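Polysaccharide Lyase Family 6 (Bacteroides cellulosilyticus, PDB 6QPS) probably cleaves alginate as a mannuronic acid-specific, calcium-binding polysaccharide lyase of family 6 in a human gut bacterium. Local coordinates at residues A[221-229]-A[248-256]; A[394-405]-A[419-430]. All coordinates share one frame; numbering follows the deposited sequence. Where two conformers were deposited one is given.

Contact 1. Residues A[221-229]-A[248-256]; sequences WSSQLESRT and VKSCHNVLR. With ACT (acetate ion), chain D.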
loop_
_atom_site.group_PDB
_atom_site.type_symbol
_atom_site.label_atom_id
_atom_site.label_comp_id
_atom_site.label_asym_id
_atom_site.label_seq_id
_atom_site.Cartn_x
_atom_site.Cartn_y
_atom_site.Cartn_z
ATOM N N TRP A 221 16.425 6.265 2.724
ATOM C CA TRP A 221 17.734 5.811 3.181
ATOM C C TRP A 221 17.920 4.301 3.085
ATOM O O TRP A 221 19.076 3.860 3.033
ATOM C CB TRP A 221 18.054 6.334 4.597
ATOM C CG TRP A 221 16.906 6.319 5.564
ATOM C CD1 TRP A 221 16.035 7.342 5.818
ATOM C CD2 TRP A 221 16.510 5.238 6.421
ATOM N NE1 TRP A 221 15.122 6.961 6.754
ATOM C CE2 TRP A 221 15.399 5.678 7.153
ATOM C CE3 TRP A 221 17.005 3.950 6.652
ATOM C CZ2 TRP A 221 14.744 4.867 8.085
ATOM C CZ3 TRP A 221 16.350 3.143 7.588
ATOM C CH2 TRP A 221 15.244 3.612 8.294
ATOM N N SER A 222 16.848 3.506 3.041
ATOM C CA SER A 222 16.926 2.057 2.851
ATOM C C SER A 222 16.510 1.625 1.444
ATOM O O SER A 222 16.382 0.421 1.186
ATOM C CB SER A 222 16.058 1.349 3.885
ATOM O OG SER A 222 14.723 1.829 3.811
ATOM N N SER A 223 16.334 2.573 0.519
ATOM C CA SER A 223 15.617 2.299 -0.719
ATOM C C SER A 223 16.405 1.467 -1.726
ATOM O O SER A 223 15.796 0.916 -2.657
ATOM C CB SER A 223 15.172 3.607 -1.381
ATOM O OG SER A 223 16.283 4.425 -1.727
ATOM N N GLN A 224 17.726 1.385 -1.590
ATOM C CA GLN A 224 18.529 0.561 -2.489
ATOM C C GLN A 224 18.582 -0.892 -2.055
ATOM O O GLN A 224 19.218 -1.704 -2.733
ATOM C CB GLN A 224 19.936 1.143 -2.649
ATOM C CG GLN A 224 19.926 2.638 -3.018
ATOM C CD GLN A 224 19.133 2.936 -4.274
ATOM O OE1 GLN A 224 19.544 2.612 -5.393
ATOM N NE2 GLN A 224 17.994 3.578 -4.095
ATOM N N LEU A 225 17.895 -1.242 -0.981
ATOM C CA LEU A 225 17.943 -2.591 -0.435
ATOM C C LEU A 225 16.752 -3.429 -0.892
ATOM O O LEU A 225 15.647 -2.923 -1.110
ATOM C CB LEU A 225 17.937 -2.539 1.094
ATOM C CG LEU A 225 19.049 -1.709 1.720
ATOM C CD1 LEU A 225 18.828 -1.590 3.235
ATOM C CD2 LEU A 225 20.416 -2.303 1.397
ATOM N N GLU A 226 16.976 -4.741 -0.987
ATOM C CA GLU A 226 15.916 -5.680 -1.356
ATOM C C GLU A 226 14.988 -5.924 -0.175
ATOM O O GLU A 226 15.438 -6.302 0.913
ATOM C CB GLU A 226 16.527 -7.006 -1.843
ATOM C CG GLU A 226 15.506 -8.075 -2.252
ATOM C CD GLU A 226 16.085 -9.320 -2.945
ATOM O OE1 GLU A 226 17.302 -9.354 -3.195
ATOM O OE2 GLU A 226 15.295 -10.251 -3.225
ATOM N N SER A 227 13.692 -5.711 -0.406
ATOM C CA SER A 227 12.640 -5.893 0.581
ATOM C C SER A 227 11.813 -7.147 0.332
ATOM O O SER A 227 11.604 -7.943 1.251
ATOM C CB SER A 227 11.755 -4.635 0.566
ATOM O OG SER A 227 10.704 -4.712 1.520
ATOM N N ARG A 228 11.332 -7.331 -0.894
ATOM C CA ARG A 228 10.548 -8.499 -1.258
ATOM C C ARG A 228 9.246 -8.586 -0.457
ATOM O O ARG A 228 8.777 -9.679 -0.115
ATOM C CB ARG A 228 11.389 -9.775 -1.155
ATOM C CG ARG A 228 10.999 -10.823 -2.153
ATOM C CD ARG A 228 11.647 -10.637 -3.522
ATOM N NE ARG A 228 11.185 -11.698 -4.410
ATOM C CZ ARG A 228 10.414 -11.527 -5.477
ATOM N NH1 ARG A 228 10.000 -10.323 -5.834
ATOM N NH2 ARG A 228 10.050 -12.574 -6.205
ATOM N N THR A 229 8.616 -7.429 -0.212
ATOM C CA THR A 229 7.284 -7.397 0.389
ATOM C C THR A 229 6.235 -7.679 -0.688
ATOM O O THR A 229 6.335 -7.163 -1.807
ATOM C CB THR A 229 7.014 -6.019 1.001
ATOM O OG1 THR A 229 8.064 -5.681 1.910
ATOM C CG2 THR A 229 5.690 -6.002 1.766
ATOM N N VAL A 248 6.184 3.096 -2.567
ATOM C CA VAL A 248 7.188 2.034 -2.632
ATOM C C VAL A 248 8.566 2.692 -2.621
ATOM O O VAL A 248 8.867 3.505 -3.502
ATOM C CB VAL A 248 7.002 1.158 -3.888
ATOM C CG1 VAL A 248 8.025 0.014 -3.855
ATOM C CG2 VAL A 248 5.568 0.601 -4.009
ATOM N N LYS A 249 9.379 2.376 -1.606
ATOM C CA LYS A 249 10.688 2.986 -1.401
ATOM C C LYS A 249 11.744 1.921 -1.084
ATOM O O LYS A 249 12.533 2.057 -0.140
ATOM C CB LYS A 249 10.620 4.055 -0.298
ATOM C CG LYS A 249 9.815 5.300 -0.705
ATOM C CD LYS A 249 9.795 6.352 0.405
ATOM C CE LYS A 249 9.420 7.722 -0.132
ATOM N NZ LYS A 249 9.351 8.764 0.940
ATOM N N SER A 250 11.769 0.843 -1.877
ATOM C CA SER A 250 12.716 -0.263 -1.722
ATOM C C SER A 250 12.561 -1.164 -2.950
ATOM O O SER A 250 11.789 -0.856 -3.867
ATOM C CB SER A 250 12.532 -1.001 -0.397
ATOM O OG SER A 250 11.207 -1.506 -0.299
ATOM N N CYS A 251 13.347 -2.246 -2.996
ATOM C CA CYS A 251 13.507 -3.038 -4.210
ATOM C C CYS A 251 12.798 -4.387 -4.174
ATOM O O CYS A 251 12.653 -5.020 -3.119
ATOM C CB CYS A 251 15.000 -3.272 -4.513
ATOM S SG CYS A 251 16.040 -1.803 -4.681
ATOM N N HIS A 252 12.392 -4.843 -5.364
ATOM C CA HIS A 252 11.921 -6.212 -5.588
ATOM C C HIS A 252 10.608 -6.532 -4.869
ATOM O O HIS A 252 10.330 -7.694 -4.570
ATOM C CB HIS A 252 12.985 -7.262 -5.256
ATOM C CG HIS A 252 14.262 -7.128 -6.012
ATOM N ND1 HIS A 252 14.384 -7.504 -7.335
ATOM C CD2 HIS A 252 15.491 -6.701 -5.627
ATOM C CE1 HIS A 252 15.635 -7.322 -7.723
ATOM N NE2 HIS A 252 16.327 -6.838 -6.709
ATOM N N ASN A 253 9.768 -5.528 -4.615
ATOM C CA ASN A 253 8.454 -5.761 -4.040
ATOM C C ASN A 253 7.476 -6.195 -5.129
ATOM O O ASN A 253 7.692 -5.972 -6.325
ATOM C CB ASN A 253 7.970 -4.483 -3.350
ATOM C CG ASN A 253 8.948 -4.038 -2.272
ATOM O OD1 ASN A 253 9.095 -4.713 -1.248
ATOM N ND2 ASN A 253 9.622 -2.916 -2.485
ATOM N N VAL A 254 6.381 -6.810 -4.703
ATOM C CA VAL A 254 5.343 -7.319 -5.604
ATOM C C VAL A 254 4.008 -6.726 -5.160
ATOM O O VAL A 254 3.608 -6.908 -4.005
ATOM C CB VAL A 254 5.243 -8.852 -5.583
ATOM C CG1 VAL A 254 4.189 -9.330 -6.536
ATOM C CG2 VAL A 254 6.570 -9.494 -5.973
ATOM N N LEU A 255 3.327 -6.017 -6.062
ATOM C CA LEU A 255 2.036 -5.388 -5.772
ATOM C C LEU A 255 1.055 -5.943 -6.802
ATOM O O LEU A 255 1.157 -5.624 -7.997
ATOM C CB LEU A 255 2.151 -3.860 -5.818
ATOM C CG LEU A 255 3.109 -3.305 -4.743
ATOM C CD1 LEU A 255 4.509 -3.070 -5.308
ATOM C CD2 LEU A 255 2.575 -2.056 -4.066
ATOM N N ARG A 256 0.129 -6.803 -6.351
ATOM C CA ARG A 256 -0.670 -7.636 -7.245
ATOM C C ARG A 256 -2.144 -7.663 -6.845
ATOM O O ARG A 256 -2.480 -7.914 -5.685
ATOM C CB ARG A 256 -0.103 -9.072 -7.269
ATOM C CG ARG A 256 -0.920 -10.064 -8.048
ATOM C CD ARG A 256 -0.416 -11.496 -7.875
ATOM N NE ARG A 256 0.937 -11.684 -8.406
ATOM C CZ ARG A 256 1.965 -12.165 -7.718
ATOM N NH1 ARG A 256 1.830 -12.488 -6.441
ATOM N NH2 ARG A 256 3.138 -12.312 -8.330
HETATM C C ACT D . 11.868 8.944 3.630
HETATM O O ACT D . 11.496 8.208 2.722
HETATM O OXT ACT D . 13.037 9.257 3.966
HETATM C CH3 ACT D . 10.759 9.628 4.423
#

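Contact 2. Residues A[394-405]-A[419-430]; sequences LPGFLFLDNEWA and QVREGFKPVDMP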
loop_
_atom_site.group_PDB
_atom_site.type_symbol
_atom_site.label_atom_id
_atom_site.label_comp_id
_atom_site.label_asym_id
_atom_site.label_seq_id
_atom_site.Cartn_x
_atom_site.Cartn_y
_atom_site.Cartn_z
ATOM N N LEU A 394 11.269 10.746 -26.361
ATOM C CA LEU A 394 10.754 9.675 -27.207
ATOM C C LEU A 394 11.810 8.675 -27.647
ATOM O O LEU A 394 11.467 7.488 -27.782
ATOM C CB LEU A 394 10.058 10.272 -28.433
ATOM C CG LEU A 394 8.754 11.013 -28.161
ATOM C CD1 LEU A 394 8.308 11.681 -29.497
ATOM C CD2 LEU A 394 7.684 10.113 -27.618
ATOM N N PRO A 395 13.058 9.056 -27.930
ATOM C CA PRO A 395 14.071 8.030 -28.238
ATOM C C PRO A 395 14.236 6.979 -27.142
ATOM O O PRO A 395 14.794 5.903 -27.409
ATOM C CB PRO A 395 15.358 8.844 -28.444
ATOM C CG PRO A 395 14.861 10.231 -28.865
ATOM C CD PRO A 395 13.589 10.431 -28.068
ATOM N N GLY A 396 13.813 7.266 -25.919
ATOM C CA GLY A 396 13.908 6.317 -24.827
ATOM C C GLY A 396 12.742 5.363 -24.710
ATOM O O GLY A 396 12.766 4.486 -23.830
ATOM N N PHE A 397 11.745 5.464 -25.586
ATOM C CA PHE A 397 10.552 4.634 -25.559
ATOM C C PHE A 397 10.466 3.783 -26.821
ATOM O O PHE A 397 10.806 4.229 -27.918
ATOM C CB PHE A 397 9.269 5.515 -25.497
ATOM C CG PHE A 397 8.936 6.032 -24.131
ATOM C CD1 PHE A 397 9.610 7.110 -23.589
ATOM C CD2 PHE A 397 7.927 5.457 -23.390
ATOM C CE1 PHE A 397 9.311 7.574 -22.321
ATOM C CE2 PHE A 397 7.631 5.913 -22.116
ATOM C CZ PHE A 397 8.307 6.956 -21.581
ATOM N N LEU A 398 9.994 2.565 -26.669
ATOM C CA LEU A 398 9.550 1.733 -27.782
ATOM C C LEU A 398 8.040 1.598 -27.622
ATOM O O LEU A 398 7.579 1.000 -26.643
ATOM C CB LEU A 398 10.240 0.369 -27.741
ATOM C CG LEU A 398 9.694 -0.718 -28.683
ATOM C CD1 LEU A 398 9.789 -0.269 -30.138
ATOM C CD2 LEU A 398 10.434 -2.039 -28.488
ATOM N N PHE A 399 7.278 2.197 -28.536
ATOM C CA PHE A 399 5.820 2.076 -28.552
ATOM C C PHE A 399 5.477 0.999 -29.570
ATOM O O PHE A 399 5.776 1.160 -30.761
ATOM C CB PHE A 399 5.144 3.384 -28.963
ATOM C CG PHE A 399 5.422 4.547 -28.067
ATOM C CD1 PHE A 399 4.644 4.786 -26.942
ATOM C CD2 PHE A 399 6.434 5.422 -28.363
ATOM C CE1 PHE A 399 4.899 5.879 -26.115
ATOM C CE2 PHE A 399 6.676 6.534 -27.557
ATOM C CZ PHE A 399 5.919 6.738 -26.424
ATOM N N LEU A 400 4.844 -0.085 -29.122
ATOM C CA LEU A 400 4.619 -1.243 -29.976
ATOM C C LEU A 400 3.232 -1.847 -29.781
ATOM O O LEU A 400 2.885 -2.287 -28.686
ATOM C CB LEU A 400 5.689 -2.285 -29.687
ATOM C CG LEU A 400 5.649 -3.517 -30.554
ATOM C CD1 LEU A 400 5.851 -3.173 -32.019
ATOM C CD2 LEU A 400 6.715 -4.490 -30.087
ATOM N N ASP A 401 2.453 -1.884 -30.859
ATOM C CA ASP A 401 1.200 -2.636 -30.906
ATOM C C ASP A 401 0.247 -2.274 -29.762
ATOM O O ASP A 401 -0.423 -3.137 -29.188
ATOM C CB ASP A 401 1.483 -4.137 -30.955
ATOM C CG ASP A 401 2.167 -4.566 -32.246
ATOM O OD1 ASP A 401 1.908 -3.935 -33.303
ATOM O OD2 ASP A 401 2.945 -5.557 -32.209
ATOM N N ASN A 402 0.110 -0.982 -29.496
ATOM C CA ASN A 402 -0.941 -0.486 -28.616
ATOM C C ASN A 402 -2.212 -0.189 -29.415
ATOM O O ASN A 402 -2.193 -0.074 -30.642
ATOM C CB ASN A 402 -0.450 0.773 -27.896
ATOM C CG ASN A 402 0.864 0.548 -27.166
ATOM O OD1 ASN A 402 0.894 -0.057 -26.096
ATOM N ND2 ASN A 402 1.967 1.027 -27.749
ATOM N N GLU A 403 -3.335 -0.097 -28.702
ATOM C CA GLU A 403 -4.630 0.196 -29.303
ATOM C C GLU A 403 -5.132 1.544 -28.815
ATOM O O GLU A 403 -4.960 1.898 -27.647
ATOM C CB GLU A 403 -5.624 -0.913 -28.990
ATOM C CG GLU A 403 -5.368 -2.164 -29.821
ATOM C CD GLU A 403 -6.339 -3.295 -29.539
ATOM O OE1 GLU A 403 -7.106 -3.197 -28.564
ATOM O OE2 GLU A 403 -6.318 -4.288 -30.291
ATOM N N TRP A 404 -5.782 2.273 -29.725
ATOM C CA TRP A 404 -6.222 3.646 -29.508
ATOM C C TRP A 404 -7.710 3.704 -29.821
ATOM O O TRP A 404 -8.115 3.529 -30.980
ATOM C CB TRP A 404 -5.435 4.548 -30.462
ATOM C CG TRP A 404 -5.778 6.016 -30.457
ATOM C CD1 TRP A 404 -6.863 6.624 -31.052
ATOM C CD2 TRP A 404 -4.994 7.077 -29.886
ATOM N NE1 TRP A 404 -6.807 7.980 -30.848
ATOM C CE2 TRP A 404 -5.664 8.284 -30.154
ATOM C CE3 TRP A 404 -3.779 7.119 -29.189
ATOM C CZ2 TRP A 404 -5.171 9.517 -29.735
ATOM C CZ3 TRP A 404 -3.298 8.343 -28.766
ATOM C CH2 TRP A 404 -3.992 9.531 -29.053
ATOM N N ALA A 405 -8.532 3.932 -28.799
ATOM C CA ALA A 405 -9.994 3.883 -28.972
ATOM C C ALA A 405 -10.687 5.093 -28.339
ATOM O O ALA A 405 -11.043 5.097 -27.156
ATOM C CB ALA A 405 -10.567 2.558 -28.451
ATOM N N GLN A 419 6.498 8.713 -34.178
ATOM C CA GLN A 419 6.853 7.524 -33.412
ATOM C C GLN A 419 5.675 7.060 -32.562
ATOM O O GLN A 419 5.424 5.854 -32.431
ATOM C CB GLN A 419 8.086 7.830 -32.557
ATOM C CG GLN A 419 8.708 6.607 -31.950
ATOM C CD GLN A 419 9.823 6.927 -30.978
ATOM O OE1 GLN A 419 10.512 7.947 -31.100
ATOM N NE2 GLN A 419 10.018 6.037 -30.000
ATOM N N VAL A 420 4.908 8.006 -32.017
ATOM C CA VAL A 420 3.711 7.664 -31.255
ATOM C C VAL A 420 2.612 7.151 -32.174
ATOM O O VAL A 420 1.979 6.120 -31.902
ATOM C CB VAL A 420 3.239 8.866 -30.417
ATOM C CG1 VAL A 420 1.958 8.526 -29.672
ATOM C CG2 VAL A 420 4.337 9.302 -29.457
ATOM N N ARG A 421 2.335 7.877 -33.258
ATOM C CA ARG A 421 1.304 7.430 -34.191
ATOM C C ARG A 421 1.570 6.009 -34.678
ATOM O O ARG A 421 0.638 5.208 -34.799
ATOM C CB ARG A 421 1.212 8.393 -35.371
ATOM C CG ARG A 421 0.740 9.804 -34.996
ATOM C CD ARG A 421 0.358 10.675 -36.195
ATOM N NE ARG A 421 1.384 10.712 -37.239
ATOM C CZ ARG A 421 2.365 11.604 -37.326
ATOM N NH1 ARG A 421 2.476 12.585 -36.433
ATOM N NH2 ARG A 421 3.227 11.531 -38.335
ATOM N N GLU A 422 2.834 5.674 -34.954
ATOM C CA GLU A 422 3.167 4.351 -35.466
ATOM C C GLU A 422 3.064 3.258 -34.401
ATOM O O GLU A 422 2.990 2.073 -34.755
ATOM C CB GLU A 422 4.586 4.360 -36.046
ATOM C CG GLU A 422 4.793 5.341 -37.192
ATOM C CD GLU A 422 4.246 4.841 -38.512
ATOM O OE1 GLU A 422 3.382 3.936 -38.503
ATOM O OE2 GLU A 422 4.682 5.359 -39.565
ATOM N N GLY A 423 3.081 3.617 -33.123
ATOM C CA GLY A 423 2.967 2.694 -32.014
ATOM C C GLY A 423 1.560 2.375 -31.563
ATOM O O GLY A 423 1.407 1.585 -30.621
ATOM N N PHE A 424 0.542 2.977 -32.175
ATOM C CA PHE A 424 -0.853 2.728 -31.855
ATOM C C PHE A 424 -1.619 2.403 -33.131
ATOM O O PHE A 424 -1.317 2.929 -34.210
ATOM C CB PHE A 424 -1.527 3.966 -31.243
ATOM C CG PHE A 424 -1.148 4.250 -29.815
ATOM C CD1 PHE A 424 -0.019 4.983 -29.525
ATOM C CD2 PHE A 424 -1.948 3.819 -28.762
ATOM C CE1 PHE A 424 0.320 5.250 -28.214
ATOM C CE2 PHE A 424 -1.626 4.111 -27.472
ATOM C CZ PHE A 424 -0.509 4.810 -27.180
ATOM N N LYS A 425 -2.638 1.559 -33.000
ATOM C CA LYS A 425 -3.602 1.299 -34.059
ATOM C C LYS A 425 -4.980 1.751 -33.588
ATOM O O LYS A 425 -5.400 1.363 -32.487
ATOM C CB LYS A 425 -3.664 -0.203 -34.382
ATOM C CG LYS A 425 -2.401 -0.773 -34.968
ATOM C CD LYS A 425 -2.399 -2.321 -34.940
ATOM C CE LYS A 425 -3.187 -2.930 -33.801
ATOM N NZ LYS A 425 -2.484 -2.759 -32.478
ATOM N N PRO A 426 -5.702 2.566 -34.363
ATOM C CA PRO A 426 -7.076 2.929 -33.981
ATOM C C PRO A 426 -7.992 1.722 -34.095
ATOM O O PRO A 426 -7.953 0.983 -35.090
ATOM C CB PRO A 426 -7.471 4.013 -34.999
ATOM C CG PRO A 426 -6.191 4.423 -35.685
ATOM C CD PRO A 426 -5.290 3.213 -35.625
ATOM N N VAL A 427 -8.807 1.521 -33.057
ATOM C CA VAL A 427 -9.776 0.437 -32.996
ATOM C C VAL A 427 -11.077 1.000 -32.439
ATOM O O VAL A 427 -11.099 2.037 -31.775
ATOM C CB VAL A 427 -9.298 -0.770 -32.146
ATOM C CG1 VAL A 427 -7.982 -1.324 -32.703
ATOM C CG2 VAL A 427 -9.185 -0.398 -30.678
ATOM N N ASP A 428 -12.171 0.304 -32.735
ATOM C CA ASP A 428 -13.444 0.604 -32.096
ATOM C C ASP A 428 -13.381 0.210 -30.621
ATOM O O ASP A 428 -12.628 -0.678 -30.228
ATOM C CB ASP A 428 -14.562 -0.145 -32.821
ATOM C CG ASP A 428 -14.642 0.226 -34.308
ATOM O OD1 ASP A 428 -14.585 1.438 -34.634
ATOM O OD2 ASP A 428 -14.761 -0.690 -35.154
ATOM N N MET A 429 -14.147 0.909 -29.792
ATOM C CA MET A 429 -14.131 0.624 -28.362
ATOM C C MET A 429 -14.432 -0.852 -28.120
ATOM O O MET A 429 -15.474 -1.343 -28.576
ATOM C CB MET A 429 -15.162 1.491 -27.637
ATOM C CG MET A 429 -15.223 1.289 -26.127
ATOM S SD MET A 429 -13.791 1.961 -25.254
ATOM C CE MET A 429 -13.930 3.705 -25.656
ATOM N N PRO A 430 -13.563 -1.590 -27.426
ATOM C CA PRO A 430 -13.880 -2.998 -27.131
ATOM C C PRO A 430 -15.127 -3.126 -26.265
ATOM O O PRO A 430 -15.420 -2.269 -25.427
ATOM C CB PRO A 430 -12.631 -3.500 -26.391
ATOM C CG PRO A 430 -11.545 -2.492 -26.682
ATOM C CD PRO A 430 -12.267 -1.178 -26.860
HETATM O O HOH W 1 8.686 3.387 -30.871
HETATM O O HOH W 2 3.266 -0.738 -33.426
HETATM O O HOH W 3 -2.670 -4.859 -30.900
#

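Contact 1. Residues A[221-229]-A[248-256]
Beside the H252 ring the extended E226 chain runs at a slant, CG 3.6 Å from CD2, neither over a face nor at an edge. In the R228 conformer given, the guanidinium meets H252 O at its edge, 2.9 Å from NH1, and the turn about CB-CG (chi2 84°) brings CD close to that oxygen. The N253 amide is held at both ends. Its OD1 receives T229 N at 2.9 Å, in the carbonyl plane and on a lone pair, and its ND2 reaches S250 OG, so the amide cannot readily flip. S227 OG, next to OD1, also takes a bond from N192 ND2. Backbone bonds run alongside: C251 N to L225 O, S227 N to C251 O (3.0 Å), and V254 N to T229 O (2.9 Å). The S222–L225 type I turn sets S223 O 3.4 Å from C251 SG. K249, whose side chain comes within about 6 Å of the calcium ion, donates from NZ to an acetate, probably from the crystallisation liquor, that S220 OG also holds. Stacked turns joined by backbone bonds and a buried asparagine at the bend, N253 OD1 taking T229 N as N275 OD1 takes N253 N, are characteristic of the parallel beta-helix, here beside its calcium site.

Contact 2. Residues A[394-405]-A[419-430]
F424 meets N402 and W404 on opposite faces of its ring. N402 CB lies over one face, 3.8 Å from the ring centroid. On the other, W404 presents its CE3 edge in a T-shaped pair, planes at 82°, and E403 O sits at the ring edge. The N402 side chain can be followed outward. CB packs on the F424 ring; CG, beside the backbone N (chi1 -54°), turns the amide to G423 O; ND2 donates to G423 O at 3.0 Å and also to F373 O, while OD1 accepts from N376 N. The backbone N402 N reaches the same G423 O from the other face of that carbonyl, which is thus gripped twice. Beyond it the parallel strands 402-405 and 424-426 pair through K425 N to N402 O (2.9 Å), W404 N to K425 O (2.9 Å) and V427 N to W404 O. K425 NZ curls back to N402 O in a weak bond and binds a water at 2.6 Å. At the other end, Q419 extends fully, CG anti to the backbone N (chi1 -168°), and NE2 donates to L394 O from above the carbonyl plane; a water links NE2 to F399 N. V420 CG2 touches L394 CD2 and lies over one face of the F399 ring. G423 CA lies close against F399 CB and O. Chemically, then, the buried N402 amide ties strand 397-405 to G423 at the start of the next strand and to strand 371-379 before it; its CB packs on F424 opposite W404, while D401, E403 and K425 lie nearer the solvent.

How the contacts relate
Both contacts belong to one right-handed parallel beta-helix, in which parallel strands pair from turn to turn. Their centres lie 31 Å apart and their nearest atoms about 18 Å, so they do not touch. They follow in series along the chain: contact 1 closes before contact 2 opens. Contact 1 joins the loop between strands 215-218 and 230-237 to the bend between strands 244-249 and 254-261, near the middle of the helix and close to the calcium ligands E213 and E244. Contact 2 adds strand 424-426 to strand 397-405 as the final pairing, beyond which the chain continues into helices 433-445 and 454-465. One contact lies beside the metal site, the other at the C-terminal end of the solenoid.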